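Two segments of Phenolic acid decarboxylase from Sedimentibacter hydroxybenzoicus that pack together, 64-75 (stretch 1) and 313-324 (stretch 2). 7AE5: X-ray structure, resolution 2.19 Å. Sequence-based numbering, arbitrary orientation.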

# COMPACT_ATOMS: atom_id res chain seq x y z
N VAL C 64 21.18 -48.22 -1.71
CA VAL C 64 21.71 -47.16 -0.86
C VAL C 64 20.95 -45.87 -1.17
O VAL C 64 20.64 -45.58 -2.33
CB VAL C 64 23.23 -46.98 -1.04
CG1 VAL C 64 23.57 -46.39 -2.40
CG2 VAL C 64 23.81 -46.12 0.08
N THR C 65 20.61 -45.13 -0.12
CA THR C 65 19.80 -43.92 -0.26
C THR C 65 20.32 -42.85 0.68
O THR C 65 21.08 -43.12 1.61
CB THR C 65 18.32 -44.21 0.01
OG1 THR C 65 17.53 -43.10 -0.44
CG2 THR C 65 18.07 -44.43 1.50
N ASN C 66 19.89 -41.61 0.42
CA ASN C 66 20.31 -40.43 1.19
C ASN C 66 21.83 -40.26 1.13
O ASN C 66 22.47 -39.85 2.11
CB ASN C 66 19.82 -40.49 2.64
CG ASN C 66 19.64 -39.12 3.25
OD1 ASN C 66 19.06 -38.22 2.63
ND2 ASN C 66 20.12 -38.94 4.47
N VAL C 67 22.42 -40.56 -0.03
CA VAL C 67 23.86 -40.47 -0.18
C VAL C 67 24.32 -39.01 -0.09
O VAL C 67 25.32 -38.71 0.57
CB VAL C 67 24.29 -41.11 -1.51
CG1 VAL C 67 25.76 -40.84 -1.79
CG2 VAL C 67 24.02 -42.61 -1.49
N HIS C 68 23.59 -38.10 -0.73
CA HIS C 68 23.90 -36.68 -0.70
C HIS C 68 23.16 -35.93 0.41
O HIS C 68 23.26 -34.70 0.47
CB HIS C 68 23.57 -36.03 -2.04
CG HIS C 68 24.53 -36.35 -3.14
ND1 HIS C 68 24.52 -37.54 -3.83
CD2 HIS C 68 25.53 -35.61 -3.69
CE1 HIS C 68 25.47 -37.53 -4.74
NE2 HIS C 68 26.10 -36.38 -4.68
N GLY C 69 22.44 -36.63 1.27
CA GLY C 69 21.43 -35.98 2.10
C GLY C 69 21.87 -35.34 3.41
O GLY C 69 21.18 -35.50 4.42
N SER C 70 22.97 -34.60 3.39
CA SER C 70 23.41 -33.84 4.56
C SER C 70 24.63 -33.02 4.17
O SER C 70 25.34 -33.36 3.22
CB SER C 70 23.75 -34.75 5.75
OG SER C 70 24.94 -35.49 5.52
N TRP C 71 24.86 -31.94 4.91
CA TRP C 71 26.03 -31.12 4.66
C TRP C 71 27.32 -31.83 5.04
O TRP C 71 28.39 -31.46 4.55
CB TRP C 71 25.91 -29.79 5.41
CG TRP C 71 24.88 -28.91 4.81
CD1 TRP C 71 23.74 -28.45 5.40
CD2 TRP C 71 24.86 -28.41 3.46
NE1 TRP C 71 23.03 -27.67 4.52
CE2 TRP C 71 23.69 -27.63 3.32
CE3 TRP C 71 25.73 -28.53 2.37
CZ2 TRP C 71 23.37 -26.99 2.13
CZ3 TRP C 71 25.40 -27.89 1.19
CH2 TRP C 71 24.23 -27.13 1.08
N GLN C 72 27.25 -32.85 5.90
CA GLN C 72 28.41 -33.69 6.15
C GLN C 72 28.76 -34.51 4.92
O GLN C 72 29.91 -34.55 4.48
CB GLN C 72 28.17 -34.59 7.36
CG GLN C 72 28.30 -33.90 8.72
CD GLN C 72 27.21 -32.88 8.97
OE1 GLN C 72 26.10 -33.00 8.45
NE2 GLN C 72 27.51 -31.87 9.78
N ASN C 73 27.76 -35.19 4.35
CA ASN C 73 27.98 -35.95 3.12
C ASN C 73 28.39 -35.04 1.97
O ASN C 73 29.23 -35.41 1.15
CB ASN C 73 26.71 -36.73 2.76
CG ASN C 73 26.29 -37.70 3.85
OD1 ASN C 73 26.78 -37.64 4.97
ND2 ASN C 73 25.35 -38.58 3.52
N HIS C 74 27.78 -33.85 1.90
CA HIS C 74 28.15 -32.89 0.87
C HIS C 74 29.60 -32.44 1.02
O HIS C 74 30.33 -32.32 0.03
CB HIS C 74 27.20 -31.69 0.93
CG HIS C 74 27.23 -30.82 -0.29
ND1 HIS C 74 28.23 -29.91 -0.54
CD2 HIS C 74 26.36 -30.72 -1.33
CE1 HIS C 74 27.99 -29.29 -1.68
NE2 HIS C 74 26.86 -29.76 -2.18
N ALA C 75 30.03 -32.19 2.26
CA ALA C 75 31.41 -31.80 2.50
C ALA C 75 32.37 -32.91 2.07
O ALA C 75 33.36 -32.65 1.37
CB ALA C 75 31.61 -31.47 3.98
N PRO C 313 10.43 -30.92 1.72
CA PRO C 313 11.81 -30.51 1.98
C PRO C 313 12.04 -30.23 3.46
O PRO C 313 11.12 -29.85 4.19
CB PRO C 313 11.96 -29.23 1.15
CG PRO C 313 10.90 -29.33 0.10
CD PRO C 313 9.75 -30.02 0.77
N TRP C 314 13.28 -30.42 3.91
CA TRP C 314 14.39 -30.83 3.05
C TRP C 314 14.54 -32.34 2.97
O TRP C 314 14.34 -33.05 3.96
CB TRP C 314 15.70 -30.21 3.54
CG TRP C 314 16.02 -28.86 2.96
CD1 TRP C 314 15.14 -27.84 2.73
CD2 TRP C 314 17.30 -28.40 2.52
NE1 TRP C 314 15.80 -26.77 2.18
CE2 TRP C 314 17.13 -27.09 2.04
CE3 TRP C 314 18.58 -28.97 2.47
CZ2 TRP C 314 18.18 -26.33 1.53
CZ3 TRP C 314 19.62 -28.22 1.97
CH2 TRP C 314 19.42 -26.91 1.50
N THR C 315 14.90 -32.83 1.79
CA THR C 315 15.30 -34.22 1.61
C THR C 315 16.63 -34.19 0.86
O THR C 315 17.30 -33.16 0.76
CB THR C 315 14.22 -35.05 0.88
OG1 THR C 315 14.03 -34.53 -0.45
CG2 THR C 315 12.90 -35.02 1.63
N GLU C 316 17.04 -35.35 0.32
CA GLU C 316 18.32 -35.42 -0.38
C GLU C 316 18.32 -34.51 -1.61
O GLU C 316 19.35 -33.90 -1.93
CB GLU C 316 18.62 -36.86 -0.78
CG GLU C 316 20.00 -37.04 -1.35
CD GLU C 316 20.24 -38.44 -1.87
OE1 GLU C 316 19.37 -39.31 -1.68
OE2 GLU C 316 21.31 -38.67 -2.48
N ILE C 317 17.18 -34.39 -2.29
CA ILE C 317 17.12 -33.63 -3.54
C ILE C 317 17.53 -32.18 -3.32
O ILE C 317 18.15 -31.57 -4.20
CB ILE C 317 15.71 -33.73 -4.16
CG1 ILE C 317 15.66 -33.02 -5.51
CG2 ILE C 317 14.66 -33.16 -3.21
CD1 ILE C 317 16.49 -33.68 -6.59
N ASP C 318 17.21 -31.61 -2.16
CA ASP C 318 17.57 -30.22 -1.89
C ASP C 318 19.07 -30.03 -1.87
O ASP C 318 19.57 -28.97 -2.28
CB ASP C 318 16.94 -29.77 -0.58
CG ASP C 318 15.42 -29.85 -0.60
OD1 ASP C 318 14.78 -28.86 -1.01
OD2 ASP C 318 14.88 -30.92 -0.23
N TYR C 319 19.82 -31.03 -1.40
CA TYR C 319 21.27 -30.92 -1.41
C TYR C 319 21.83 -31.06 -2.82
O TYR C 319 22.91 -30.54 -3.11
CB TYR C 319 21.88 -31.96 -0.47
CG TYR C 319 21.49 -31.76 0.98
CD1 TYR C 319 22.21 -30.90 1.80
CD2 TYR C 319 20.38 -32.40 1.52
CE1 TYR C 319 21.86 -30.71 3.12
CE2 TYR C 319 20.02 -32.21 2.84
CZ TYR C 319 20.76 -31.37 3.64
OH TYR C 319 20.40 -31.17 4.95
N LEU C 320 21.11 -31.75 -3.72
CA LEU C 320 21.53 -31.83 -5.11
C LEU C 320 21.29 -30.54 -5.88
O LEU C 320 21.76 -30.43 -7.02
CB LEU C 320 20.81 -32.98 -5.83
CG LEU C 320 21.29 -34.43 -5.66
CD1 LEU C 320 22.81 -34.51 -5.71
CD2 LEU C 320 20.75 -35.07 -4.40
N MET C 321 20.56 -29.58 -5.31
CA MET C 321 20.25 -28.33 -6.00
C MET C 321 20.65 -27.10 -5.19
O MET C 321 20.27 -25.98 -5.56
CB MET C 321 18.76 -28.25 -6.35
CG MET C 321 18.23 -29.46 -7.11
SD MET C 321 16.44 -29.59 -6.99
CE MET C 321 15.94 -27.99 -7.63
N ALA C 322 21.39 -27.28 -4.10
CA ALA C 322 21.62 -26.18 -3.16
C ALA C 322 22.69 -25.21 -3.66
O ALA C 322 22.39 -24.09 -4.06
CB ALA C 322 21.98 -26.74 -1.78
N LEU C 323 23.95 -25.65 -3.63
CA LEU C 323 25.06 -24.75 -3.94
C LEU C 323 25.34 -24.65 -5.43
O LEU C 323 25.91 -23.64 -5.87
CB LEU C 323 26.32 -25.21 -3.21
CG LEU C 323 26.24 -25.18 -1.68
CD1 LEU C 323 27.62 -25.36 -1.06
CD2 LEU C 323 25.60 -23.89 -1.20
N ASN C 324 24.98 -25.66 -6.22
CA ASN C 324 25.13 -25.56 -7.67
C ASN C 324 24.14 -24.58 -8.28
O ASN C 324 24.32 -24.16 -9.43
CB ASN C 324 24.97 -26.94 -8.32
CG ASN C 324 23.83 -27.74 -7.72
OD1 ASN C 324 23.48 -27.56 -6.55
ND2 ASN C 324 23.25 -28.63 -8.52
O HOH W 1 17.50 -40.20 -0.40
O HOH W 2 16.43 -38.20 1.68
O HOH W 3 21.05 -41.34 -2.57
O HOH W 4 22.63 -31.61 6.91
O HOH W 5 24.74 -28.26 -3.06

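The carboxylate of Glu316 reaches into the turn that follows the strand of stretch 1 and lies against three successive backbone amides, those of Asn66, Val67 and His68. The last of these makes a clear direct hydrogen bond between the stretches, from His68 N to Glu316 OE2, at 2.9 Å and nearly linear (169°). Asn66 N lies 3.2 Å from Glu316 OE1 and Val67 N 3.3 Å from Glu316 OE2. With chi1 and chi2 both t, the Glu316 side chain is extended, so its end approaches the turn although its CA-to-CB bond points sideways. Water adds to this arrangement: water 1 donates to Glu316 OE1 over a short 2.4 Å and is also hydrogen-bonded to Thr65 OG1 (2.9 Å), while water 3 accepts from Val67 N (3.0 Å) and donates to Glu316 OE2 (2.7 Å). Water 2 links the backbone of the same glutamate to the turn, accepting from Glu316 N (3.2 Å) and donating to Asn66 OD1 (2.8 Å).

The close approach of the chains continues at Gly69, where Gly69 CA is 4.0 Å from Glu316 CA. A CB on Gly69 would fall 1.8 Å from Asn66 OD1, so the conformation has no room for a side chain here.

Tyr319 has the largest area covered by the opposing stretch. Its CB lies 3.2 Å from His68 O, and its ring extends along the backbone, with Gly69 C and Ser70 CA over one face; Ser70 CA is 3.7 Å from Tyr319 CZ. The ring's edge is directed at the face of Trp71, forming an edge-to-face pair with planes at 76° and a centroid separation of 4.9 Å from the five-membered ring. At the far end of the tyrosine, water 4 accepts from Trp71 N and is hydrogen-bonded to Tyr319 OH, each at 3.0 Å. Ser70 OG, meanwhile, caps the helix that begins at Trp71 by accepting from Asn73 N (3.1 Å).

The six-membered part of the Trp71 indole extends the apolar contact: CH2 meets Ala322 CB at 3.7 Å and Leu323 CG at 3.9 Å, and CZ2 approaches the edge of Trp314 at CZ3 (3.9 Å). On the imidazole of His68, Leu320 CD1 sits over one face, 3.7 Å from the ring centroid and 17° off its normal, a CH-pi contact. His74 engages stretch 2 through water 5, which accepts weakly from His74 NE2 (2.7 Å), accepts from Leu323 N (2.8 Å) and donates to Tyr319 O (2.9 Å).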